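Local coordinates for tail spike protein (Acinetobacter phage vB_AbaP_AS12, PDB 6EU4) that serves as the trimeric tailspike of a phage of Acinetobacter baumannii and probably recognises and cleaves the polysaccharide capsule of the host, at residues Asp104-Gln110 / Tyr125-Val131; Ala334-Tyr339 / Asn367-Met372; Gly352-Lys358 / Gly389-Asn393. All coordinates share one frame; numbering follows the deposited sequence.

Contact 1 (Asp104-Gln110 / Tyr125-Val131); sequences DSAIPIQ and YHTSVPV
With CG of Asp-104 trans to its own backbone N (chi1 -173°) and OG of Ser-128 turned in between the N and C of its residue (chi1 74°), the carboxylate and the hydroxyl meet across the two segments. Ser-128 OG donates to Asp-104 OD2 at 2.6 Å, arriving on the syn side but somewhat out of the carboxylate plane. The other oxygen, OD1, is gripped twice from opposite faces of that plane: by Ser-128 N at 3.1 Å and by Ala-106 N, also at 3.1 Å, the latter bond forming an Asx turn that leads into the helix. Between Asp-104 and Ala-106, Ser-105 N makes a fairly straight bond of 2.8 Å to His-126 O, tying the helix start to the strand. The Ser-105 hydroxyl accepts a bond from Lys-97 N and shares a water with His-126 N. Next to these polar bonds the packing is apolar. Ala-106 CB touches Val-129 CG2 at 3.7 Å, while Ile-109 sends its branches two ways, CD1 to the CB of Tyr-125 (3.7 Å) and CG2 to CG1 of Val-131 (3.7 Å), also resting on Phe-149. At the far end Gln-110 OE1 accepts from Tyr-132 N and from a water that also bonds Pro-130 O. The axes of helix 106-110 and strand 125-127 run at 109° to each other, 8.4 Å apart. A short helix set crosswise against an early strand of the coil, with Ile-109 turned to the buried side, is consistent with the N-terminal cap of a phage tailspike beta-helix.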
loop_
_atom_site.group_PDB
_atom_site.type_symbol
_atom_site.label_atom_id
_atom_site.label_comp_id
_atom_site.label_asym_id
_atom_site.label_seq_id
_atom_site.Cartn_x
_atom_site.Cartn_y
_atom_site.Cartn_z
ATOM N N ASP A 104 -0.168 -35.184 -30.931
ATOM C CA ASP A 104 0.827 -34.762 -29.945
ATOM C C ASP A 104 1.693 -33.666 -30.559
ATOM O O ASP A 104 2.527 -33.946 -31.428
ATOM C CB ASP A 104 1.680 -35.959 -29.523
ATOM C CG ASP A 104 2.633 -35.649 -28.386
ATOM O OD1 ASP A 104 2.643 -34.508 -27.861
ATOM O OD2 ASP A 104 3.395 -36.578 -28.021
ATOM N N SER A 105 1.498 -32.429 -30.103
ATOM C CA SER A 105 2.226 -31.266 -30.586
ATOM C C SER A 105 3.490 -30.963 -29.770
ATOM O O SER A 105 4.110 -29.913 -29.982
ATOM C CB SER A 105 1.314 -30.032 -30.573
ATOM O OG SER A 105 0.366 -30.094 -31.626
ATOM N N ALA A 106 3.899 -31.868 -28.876
ATOM C CA ALA A 106 5.027 -31.613 -27.971
ATOM C C ALA A 106 6.300 -31.203 -28.706
ATOM O O ALA A 106 6.980 -30.252 -28.311
ATOM C CB ALA A 106 5.312 -32.873 -27.150
ATOM N N ILE A 107 6.661 -31.931 -29.750
ATOM C CA ILE A 107 7.942 -31.703 -30.417
ATOM C C ILE A 107 7.887 -30.366 -31.150
ATOM O O ILE A 107 8.801 -29.549 -30.979
ATOM C CB ILE A 107 8.297 -32.887 -31.328
ATOM C CG1 ILE A 107 8.657 -34.092 -30.444
ATOM C CG2 ILE A 107 9.449 -32.539 -32.277
ATOM C CD1 ILE A 107 8.772 -35.430 -31.197
ATOM N N PRO A 108 6.853 -30.087 -31.957
ATOM C CA PRO A 108 6.771 -28.755 -32.584
ATOM C C PRO A 108 6.770 -27.616 -31.586
ATOM O O PRO A 108 7.418 -26.587 -31.837
ATOM C CB PRO A 108 5.446 -28.804 -33.360
ATOM C CG PRO A 108 5.142 -30.202 -33.540
ATOM C CD PRO A 108 5.804 -30.992 -32.459
ATOM N N ILE A 109 6.018 -27.739 -30.485
ATOM C CA ILE A 109 6.006 -26.672 -29.481
ATOM C C ILE A 109 7.416 -26.440 -28.977
ATOM O O ILE A 109 7.886 -25.301 -28.870
ATOM C CB ILE A 109 5.067 -27.021 -28.313
ATOM C CG1 ILE A 109 3.591 -26.964 -28.727
ATOM C CG2 ILE A 109 5.298 -26.070 -27.103
ATOM C CD1 ILE A 109 2.713 -27.748 -27.796
ATOM N N GLN A 110 8.105 -27.526 -28.642
ATOM C CA GLN A 110 9.431 -27.381 -28.066
ATOM C C GLN A 110 10.370 -26.672 -29.031
ATOM O O GLN A 110 11.154 -25.805 -28.620
ATOM C CB GLN A 110 9.980 -28.755 -27.675
ATOM C CG GLN A 110 11.225 -28.673 -26.822
ATOM C CD GLN A 110 10.975 -27.892 -25.548
ATOM O OE1 GLN A 110 10.294 -28.371 -24.633
ATOM N NE2 GLN A 110 11.465 -26.657 -25.507
ATOM N N TYR A 125 -3.098 -26.716 -27.869
ATOM C CA TYR A 125 -2.151 -27.713 -28.338
ATOM C C TYR A 125 -2.039 -28.787 -27.268
ATOM O O TYR A 125 -1.935 -28.469 -26.080
ATOM C CB TYR A 125 -0.791 -27.091 -28.589
ATOM C CG TYR A 125 -0.809 -25.856 -29.450
ATOM C CD1 TYR A 125 -0.721 -25.938 -30.835
ATOM C CD2 TYR A 125 -0.913 -24.601 -28.873
ATOM C CE1 TYR A 125 -0.722 -24.786 -31.626
ATOM C CE2 TYR A 125 -0.910 -23.445 -29.648
ATOM C CZ TYR A 125 -0.815 -23.537 -31.005
ATOM O OH TYR A 125 -0.828 -22.380 -31.750
ATOM N N HIS A 126 -2.069 -30.053 -27.682
ATOM C CA HIS A 126 -1.985 -31.177 -26.754
ATOM C C HIS A 126 -0.567 -31.734 -26.729
ATOM O O HIS A 126 0.101 -31.806 -27.759
ATOM C CB HIS A 126 -2.984 -32.270 -27.139
ATOM C CG HIS A 126 -4.397 -31.851 -26.917
ATOM N ND1 HIS A 126 -5.025 -30.917 -27.716
ATOM C CD2 HIS A 126 -5.289 -32.200 -25.962
ATOM C CE1 HIS A 126 -6.253 -30.724 -27.266
ATOM N NE2 HIS A 126 -6.438 -31.492 -26.205
ATOM N N THR A 127 -0.104 -32.099 -25.535
ATOM C CA THR A 127 1.279 -32.508 -25.335
ATOM C C THR A 127 1.342 -33.756 -24.475
ATOM O O THR A 127 0.587 -33.897 -23.512
ATOM C CB THR A 127 2.075 -31.410 -24.651
ATOM O OG1 THR A 127 1.416 -31.065 -23.420
ATOM C CG2 THR A 127 2.186 -30.202 -25.560
ATOM N N SER A 128 2.266 -34.657 -24.809
ATOM C CA SER A 128 2.466 -35.869 -24.024
ATOM C C SER A 128 3.645 -35.768 -23.064
ATOM O O SER A 128 3.828 -36.668 -22.231
ATOM C CB SER A 128 2.681 -37.066 -24.937
ATOM O OG SER A 128 3.977 -37.002 -25.513
ATOM N N VAL A 129 4.451 -34.715 -23.177
ATOM C CA VAL A 129 5.561 -34.463 -22.263
ATOM C C VAL A 129 5.525 -32.989 -21.884
ATOM O O VAL A 129 4.831 -32.183 -22.526
ATOM C CB VAL A 129 6.920 -34.846 -22.901
ATOM C CG1 VAL A 129 7.011 -36.367 -23.109
ATOM C CG2 VAL A 129 7.129 -34.123 -24.215
ATOM N N PRO A 130 6.246 -32.600 -20.837
ATOM C CA PRO A 130 6.378 -31.168 -20.552
ATOM C C PRO A 130 7.117 -30.480 -21.691
ATOM O O PRO A 130 7.897 -31.101 -22.421
ATOM C CB PRO A 130 7.200 -31.130 -19.251
ATOM C CG PRO A 130 7.179 -32.554 -18.726
ATOM C CD PRO A 130 7.089 -33.406 -19.936
ATOM N N VAL A 131 6.896 -29.170 -21.812
ATOM C CA VAL A 131 7.671 -28.326 -22.714
ATOM C C VAL A 131 8.383 -27.292 -21.864
ATOM O O VAL A 131 7.845 -26.845 -20.845
ATOM C CB VAL A 131 6.802 -27.665 -23.801
ATOM C CG1 VAL A 131 6.189 -28.764 -24.699
ATOM C CG2 VAL A 131 5.695 -26.784 -23.206
HETATM O O HOH W 1 -1.966 -30.936 -30.569
HETATM O O HOH W 2 9.754 -30.980 -24.423
#

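Contact 2 (Ala334-Tyr339 / Asn367-Met372); sequences AQNFLY and NNNNSM
Phe-337 and the selenomethionine Met-372 form the close-packed half of this contact, where both segments turn corners. Met-372 O receives Leu-338 N in a straight bond of 2.9 Å and also a weak one from Phe-337 N, while the selenium lies 4.1 Å from Phe-337 CB. Bends at chi2 and chi3 fold the end of Met-372 back, so that CE comes to 3.5 Å from Gln-335 O. The Phe-337 ring points inward and meets Phe-315 and Phe-350 edge-to-face and Phe-373 with the planes at about 55°, in an aromatic cluster. Strands 336-341 and 371-376, to which Phe-337 and Met-372 belong, are parallel neighbours on successive turns of the parallel beta-helix. Asn-336, buried, uses ND2 to span the turns: it donates to Ser-371 O at 2.8 Å, in the carbonyl plane, and weakly to Asn-369 O. Its OD1 takes a water that accepts from Asn-369 N. Toward the outside the contact loosens into amides and water. Gln-335, stretched out beyond CG, lays its amide nearly coplanar with that of Asn-368 (16° between planes) and NE2 donates to Asn-368 OD1 at 2.8 Å, almost straight. The same nitrogen reaches Asn-369 O at 3.0 Å from above the carbonyl plane. A second water donates to both Gln-335 OE1 and Asn-368 OD1. The buried Tyr-339, its OH bonded to Glu-341, brings that oxygen to 3.4 Å from CB of the partly exposed Asn-367.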
loop_
_atom_site.group_PDB
_atom_site.type_symbol
_atom_site.label_atom_id
_atom_site.label_comp_id
_atom_site.label_asym_id
_atom_site.label_seq_id
_atom_site.Cartn_x
_atom_site.Cartn_y
_atom_site.Cartn_z
ATOM N N ALA A 334 -10.138 -23.967 6.686
ATOM C CA ALA A 334 -8.728 -24.144 6.998
ATOM C C ALA A 334 -8.501 -24.043 8.496
ATOM O O ALA A 334 -9.261 -23.403 9.216
ATOM C CB ALA A 334 -7.878 -23.091 6.292
ATOM N N GLN A 335 -7.415 -24.660 8.959
ATOM C CA GLN A 335 -7.067 -24.551 10.370
ATOM C C GLN A 335 -6.548 -23.160 10.707
ATOM O O GLN A 335 -6.836 -22.635 11.786
ATOM C CB GLN A 335 -6.037 -25.606 10.746
ATOM C CG GLN A 335 -5.760 -25.651 12.243
ATOM C CD GLN A 335 -4.699 -26.683 12.576
ATOM O OE1 GLN A 335 -4.784 -27.826 12.132
ATOM N NE2 GLN A 335 -3.679 -26.273 13.317
ATOM N N ASN A 336 -5.764 -22.561 9.818
ATOM C CA ASN A 336 -5.309 -21.187 9.980
ATOM C C ASN A 336 -5.703 -20.371 8.762
ATOM O O ASN A 336 -5.726 -20.882 7.639
ATOM C CB ASN A 336 -3.775 -21.054 10.105
ATOM C CG ASN A 336 -3.138 -21.931 11.190
ATOM O OD1 ASN A 336 -2.084 -22.517 10.942
ATOM N ND2 ASN A 336 -3.716 -21.983 12.384
ATOM N N PHE A 337 -5.966 -19.085 8.988
ATOM C CA PHE A 337 -6.040 -18.135 7.887
ATOM C C PHE A 337 -4.629 -17.791 7.431
ATOM O O PHE A 337 -4.290 -17.967 6.261
ATOM C CB PHE A 337 -6.819 -16.894 8.327
ATOM C CG PHE A 337 -6.880 -15.779 7.311
ATOM C CD1 PHE A 337 -7.923 -15.706 6.397
ATOM C CD2 PHE A 337 -5.941 -14.760 7.339
ATOM C CE1 PHE A 337 -8.000 -14.664 5.498
ATOM C CE2 PHE A 337 -5.987 -13.720 6.444
ATOM C CZ PHE A 337 -7.032 -13.655 5.522
ATOM N N LEU A 338 -3.785 -17.368 8.370
ATOM C CA LEU A 338 -2.388 -17.065 8.124
ATOM C C LEU A 338 -1.568 -17.830 9.143
ATOM O O LEU A 338 -1.790 -17.699 10.354
ATOM C CB LEU A 338 -2.106 -15.576 8.248
ATOM C CG LEU A 338 -0.610 -15.193 8.266
ATOM C CD1 LEU A 338 0.076 -15.572 6.966
ATOM C CD2 LEU A 338 -0.490 -13.690 8.542
ATOM N N TYR A 339 -0.651 -18.646 8.650
ATOM C CA TYR A 339 0.452 -19.164 9.442
ATOM C C TYR A 339 1.689 -18.337 9.100
ATOM O O TYR A 339 2.135 -18.340 7.952
ATOM C CB TYR A 339 0.696 -20.643 9.147
ATOM C CG TYR A 339 1.879 -21.181 9.901
ATOM C CD1 TYR A 339 1.733 -21.653 11.191
ATOM C CD2 TYR A 339 3.151 -21.196 9.332
ATOM C CE1 TYR A 339 2.828 -22.147 11.911
ATOM C CE2 TYR A 339 4.244 -21.689 10.035
ATOM C CZ TYR A 339 4.074 -22.147 11.327
ATOM O OH TYR A 339 5.151 -22.626 12.048
ATOM N N ASN A 367 3.221 -24.453 17.022
ATOM C CA ASN A 367 3.132 -24.145 15.603
ATOM C C ASN A 367 2.036 -24.937 14.902
ATOM O O ASN A 367 2.054 -25.056 13.678
ATOM C CB ASN A 367 4.470 -24.393 14.897
ATOM C CG ASN A 367 4.901 -25.847 14.922
ATOM O OD1 ASN A 367 4.349 -26.668 15.651
ATOM N ND2 ASN A 367 5.928 -26.167 14.138
ATOM N N ASN A 368 1.087 -25.481 15.654
ATOM C CA ASN A 368 0.005 -26.275 15.074
ATOM C C ASN A 368 -1.204 -26.115 15.999
ATOM O O ASN A 368 -1.384 -26.893 16.938
ATOM C CB ASN A 368 0.428 -27.731 14.951
ATOM C CG ASN A 368 -0.606 -28.585 14.265
ATOM O OD1 ASN A 368 -1.526 -28.084 13.619
ATOM N ND2 ASN A 368 -0.435 -29.893 14.362
ATOM N N ASN A 369 -2.000 -25.073 15.764
ATOM C CA ASN A 369 -3.067 -24.772 16.711
ATOM C C ASN A 369 -4.242 -24.088 16.025
ATOM O O ASN A 369 -4.176 -23.696 14.861
ATOM C CB ASN A 369 -2.542 -23.940 17.879
ATOM C CG ASN A 369 -1.763 -22.719 17.421
ATOM O OD1 ASN A 369 -2.326 -21.786 16.864
ATOM N ND2 ASN A 369 -0.455 -22.727 17.664
ATOM N N ASN A 370 -5.355 -23.997 16.759
ATOM C CA ASN A 370 -6.614 -23.565 16.145
ATOM C C ASN A 370 -6.788 -22.057 16.303
ATOM O O ASN A 370 -7.618 -21.567 17.061
ATOM C CB ASN A 370 -7.801 -24.340 16.706
ATOM C CG ASN A 370 -8.152 -24.009 18.179
ATOM O OD1 ASN A 370 -7.286 -23.902 19.066
ATOM N ND2 ASN A 370 -9.455 -23.901 18.437
ATOM N N SER A 371 -6.005 -21.327 15.504
ATOM C CA SER A 371 -6.037 -19.879 15.479
ATOM C C SER A 371 -6.126 -19.369 14.048
ATOM O O SER A 371 -5.525 -19.935 13.132
ATOM C CB SER A 371 -4.799 -19.284 16.169
ATOM O OG SER A 371 -3.579 -19.710 15.576
HETATM N N MSE A 372 -6.845 -18.272 13.854
HETATM C CA MSE A 372 -6.897 -17.706 12.512
HETATM C C MSE A 372 -5.549 -17.111 12.112
HETATM O O MSE A 372 -5.094 -17.326 10.980
HETATM C CB MSE A 372 -7.999 -16.659 12.390
HETATM C CG MSE A 372 -9.398 -17.260 12.375
HETATM SE SE MSE A 372 -9.746 -18.396 10.788
HETATM C CE MSE A 372 -9.220 -20.140 11.511
HETATM O O HOH W 3 -3.046 -29.818 11.556
HETATM O O HOH W 4 -1.078 -23.587 13.457
#

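Contact 3 (Gly352-Lys358 / Gly389-Asn393); sequences GQAIYNK and GFAYN
Ile-355 and Phe-390 lie side by side on one face of the parallel strand pair, pointing the same way, with Ile-355 CG2 3.6 Å from Phe-390 CD1 at the edge of the ring. On the outer part of the contact a second cluster forms: Ala-391 CB sits over the centre of the Tyr-392 ring, and Tyr-392 OH comes 3.4 Å from Tyr-356 CD1, at the edge of the Tyr-356 ring. Backbone bonds join the two strands, Ile-355 N to Gly-389 O and Ala-391 N to Ile-355 O (2.8 Å). The polar edge is set by Asn-357, the centre of an inverse gamma turn. With CG set between its own backbone N and carbonyl carbon (chi1 57°), Asn-357 turns its amide to Tyr-392 and clasps that residue's backbone: Tyr-392 N donates to OD1 at 2.9 Å, and ND2 to Tyr-392 O at 2.9 Å, each donor on a lone pair. ND2 also bonds Ser-404 OG. Farther out, a water links Lys-358 NZ to Tyr-392 OH; the ammonium also has a salt bridge to Asp-307. Strand 321-334 flanks strand 351-355 on the preceding turn, His-333 stacks on Tyr-356, and strand 371-376 packs on Ile-355.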
loop_
_atom_site.group_PDB
_atom_site.type_symbol
_atom_site.label_atom_id
_atom_site.label_comp_id
_atom_site.label_asym_id
_atom_site.label_seq_id
_atom_site.Cartn_x
_atom_site.Cartn_y
_atom_site.Cartn_z
ATOM N N GLY A 352 -12.361 -10.582 3.641
ATOM C CA GLY A 352 -12.417 -12.035 3.689
ATOM C C GLY A 352 -13.818 -12.496 4.066
ATOM O O GLY A 352 -14.407 -12.006 5.035
ATOM N N GLN A 353 -14.344 -13.443 3.288
ATOM C CA GLN A 353 -15.741 -13.838 3.392
ATOM C C GLN A 353 -15.859 -15.345 3.513
ATOM O O GLN A 353 -15.090 -16.087 2.897
ATOM C CB GLN A 353 -16.523 -13.352 2.171
ATOM C CG GLN A 353 -16.347 -11.854 1.969
ATOM C CD GLN A 353 -17.125 -11.307 0.786
ATOM O OE1 GLN A 353 -17.899 -12.031 0.159
ATOM N NE2 GLN A 353 -16.937 -10.017 0.483
ATOM N N ALA A 354 -16.833 -15.781 4.312
ATOM C CA ALA A 354 -17.223 -17.183 4.385
ATOM C C ALA A 354 -16.029 -18.024 4.834
ATOM O O ALA A 354 -15.560 -18.927 4.147
ATOM C CB ALA A 354 -17.802 -17.657 3.049
ATOM N N ILE A 355 -15.518 -17.671 6.007
ATOM C CA ILE A 355 -14.396 -18.367 6.625
ATOM C C ILE A 355 -14.945 -19.169 7.800
ATOM O O ILE A 355 -15.374 -18.607 8.820
ATOM C CB ILE A 355 -13.286 -17.406 7.076
ATOM C CG1 ILE A 355 -12.759 -16.597 5.872
ATOM C CG2 ILE A 355 -12.159 -18.200 7.777
ATOM C CD1 ILE A 355 -12.066 -15.302 6.317
ATOM N N TYR A 356 -14.936 -20.493 7.657
ATOM C CA TYR A 356 -15.561 -21.392 8.627
ATOM C C TYR A 356 -14.494 -21.881 9.596
ATOM O O TYR A 356 -13.831 -22.890 9.367
ATOM C CB TYR A 356 -16.258 -22.513 7.884
ATOM C CG TYR A 356 -17.274 -21.910 6.987
ATOM C CD1 TYR A 356 -18.455 -21.376 7.507
ATOM C CD2 TYR A 356 -17.024 -21.763 5.640
ATOM C CE1 TYR A 356 -19.395 -20.761 6.675
ATOM C CE2 TYR A 356 -17.974 -21.161 4.800
ATOM C CZ TYR A 356 -19.135 -20.660 5.325
ATOM O OH TYR A 356 -20.052 -20.056 4.480
ATOM N N ASN A 357 -14.323 -21.130 10.691
ATOM C CA ASN A 357 -13.232 -21.350 11.636
ATOM C C ASN A 357 -13.672 -22.350 12.707
ATOM O O ASN A 357 -13.863 -22.027 13.885
ATOM C CB ASN A 357 -12.780 -20.028 12.253
ATOM C CG ASN A 357 -13.920 -19.270 12.961
ATOM O OD1 ASN A 357 -15.035 -19.157 12.455
ATOM N ND2 ASN A 357 -13.628 -18.760 14.141
ATOM N N LYS A 358 -13.810 -23.603 12.267
ATOM C CA LYS A 358 -14.301 -24.680 13.124
ATOM C C LYS A 358 -13.360 -25.879 13.190
ATOM O O LYS A 358 -13.782 -26.960 13.628
ATOM C CB LYS A 358 -15.683 -25.149 12.657
ATOM C CG LYS A 358 -15.706 -25.666 11.223
ATOM C CD LYS A 358 -17.114 -26.190 10.841
ATOM C CE LYS A 358 -17.109 -26.784 9.443
ATOM N NZ LYS A 358 -18.465 -27.240 9.020
ATOM N N GLY A 389 -14.430 -12.236 7.749
ATOM C CA GLY A 389 -15.668 -12.968 7.908
ATOM C C GLY A 389 -15.488 -14.304 8.604
ATOM O O GLY A 389 -15.973 -15.327 8.110
ATOM N N PHE A 390 -14.814 -14.309 9.763
ATOM C CA PHE A 390 -14.703 -15.519 10.567
ATOM C C PHE A 390 -16.089 -15.828 11.132
ATOM O O PHE A 390 -16.664 -15.004 11.851
ATOM C CB PHE A 390 -13.695 -15.313 11.696
ATOM C CG PHE A 390 -12.312 -14.906 11.220
ATOM C CD1 PHE A 390 -11.702 -15.554 10.155
ATOM C CD2 PHE A 390 -11.636 -13.887 11.851
ATOM C CE1 PHE A 390 -10.442 -15.170 9.719
ATOM C CE2 PHE A 390 -10.390 -13.495 11.439
ATOM C CZ PHE A 390 -9.784 -14.115 10.367
ATOM N N ALA A 391 -16.641 -16.996 10.791
ATOM C CA ALA A 391 -18.067 -17.226 11.019
ATOM C C ALA A 391 -18.407 -17.398 12.489
ATOM O O ALA A 391 -19.542 -17.093 12.886
ATOM C CB ALA A 391 -18.539 -18.456 10.236
ATOM N N TYR A 392 -17.480 -17.923 13.298
ATOM C CA TYR A 392 -17.842 -18.492 14.592
ATOM C C TYR A 392 -17.078 -17.900 15.774
ATOM O O TYR A 392 -15.847 -17.779 15.759
ATOM C CB TYR A 392 -17.617 -20.008 14.607
ATOM C CG TYR A 392 -18.290 -20.730 13.459
ATOM C CD1 TYR A 392 -19.632 -20.526 13.161
ATOM C CD2 TYR A 392 -17.562 -21.566 12.640
ATOM C CE1 TYR A 392 -20.222 -21.167 12.108
ATOM C CE2 TYR A 392 -18.138 -22.198 11.584
ATOM C CZ TYR A 392 -19.460 -21.995 11.311
ATOM O OH TYR A 392 -20.020 -22.658 10.252
ATOM N N ASN A 393 -17.824 -17.632 16.840
ATOM C CA ASN A 393 -17.269 -17.510 18.180
ATOM C C ASN A 393 -18.010 -18.503 19.068
ATOM O O ASN A 393 -18.801 -19.325 18.579
ATOM C CB ASN A 393 -17.310 -16.056 18.683
ATOM C CG ASN A 393 -18.710 -15.548 18.951
ATOM O OD1 ASN A 393 -19.663 -16.327 19.113
ATOM N ND2 ASN A 393 -18.838 -14.219 19.045
HETATM O O HOH W 5 -19.677 -24.773 8.623
#

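In the fold
Contact 1 closes before the other two open and lies about 41 Å from contact 2 and 44 Å from contact 3, centre to centre, near the start of the same beta-helical stack. Contacts 2 and 3 are interleaved along the chain, in the order 334-339, 352-358, 367-372, 389-393, because each joins successive turns at a different side of the coil. Their centres are about 12 Å apart and they meet in the interior: the selenium of Met-372 lies 3.5 Å from CE1 of Phe-390. Contact 1 thus belongs to what is probably the capped N-terminal end of the shaft, the other pair to its middle, where turn-on-turn stacking builds the long body of the spike.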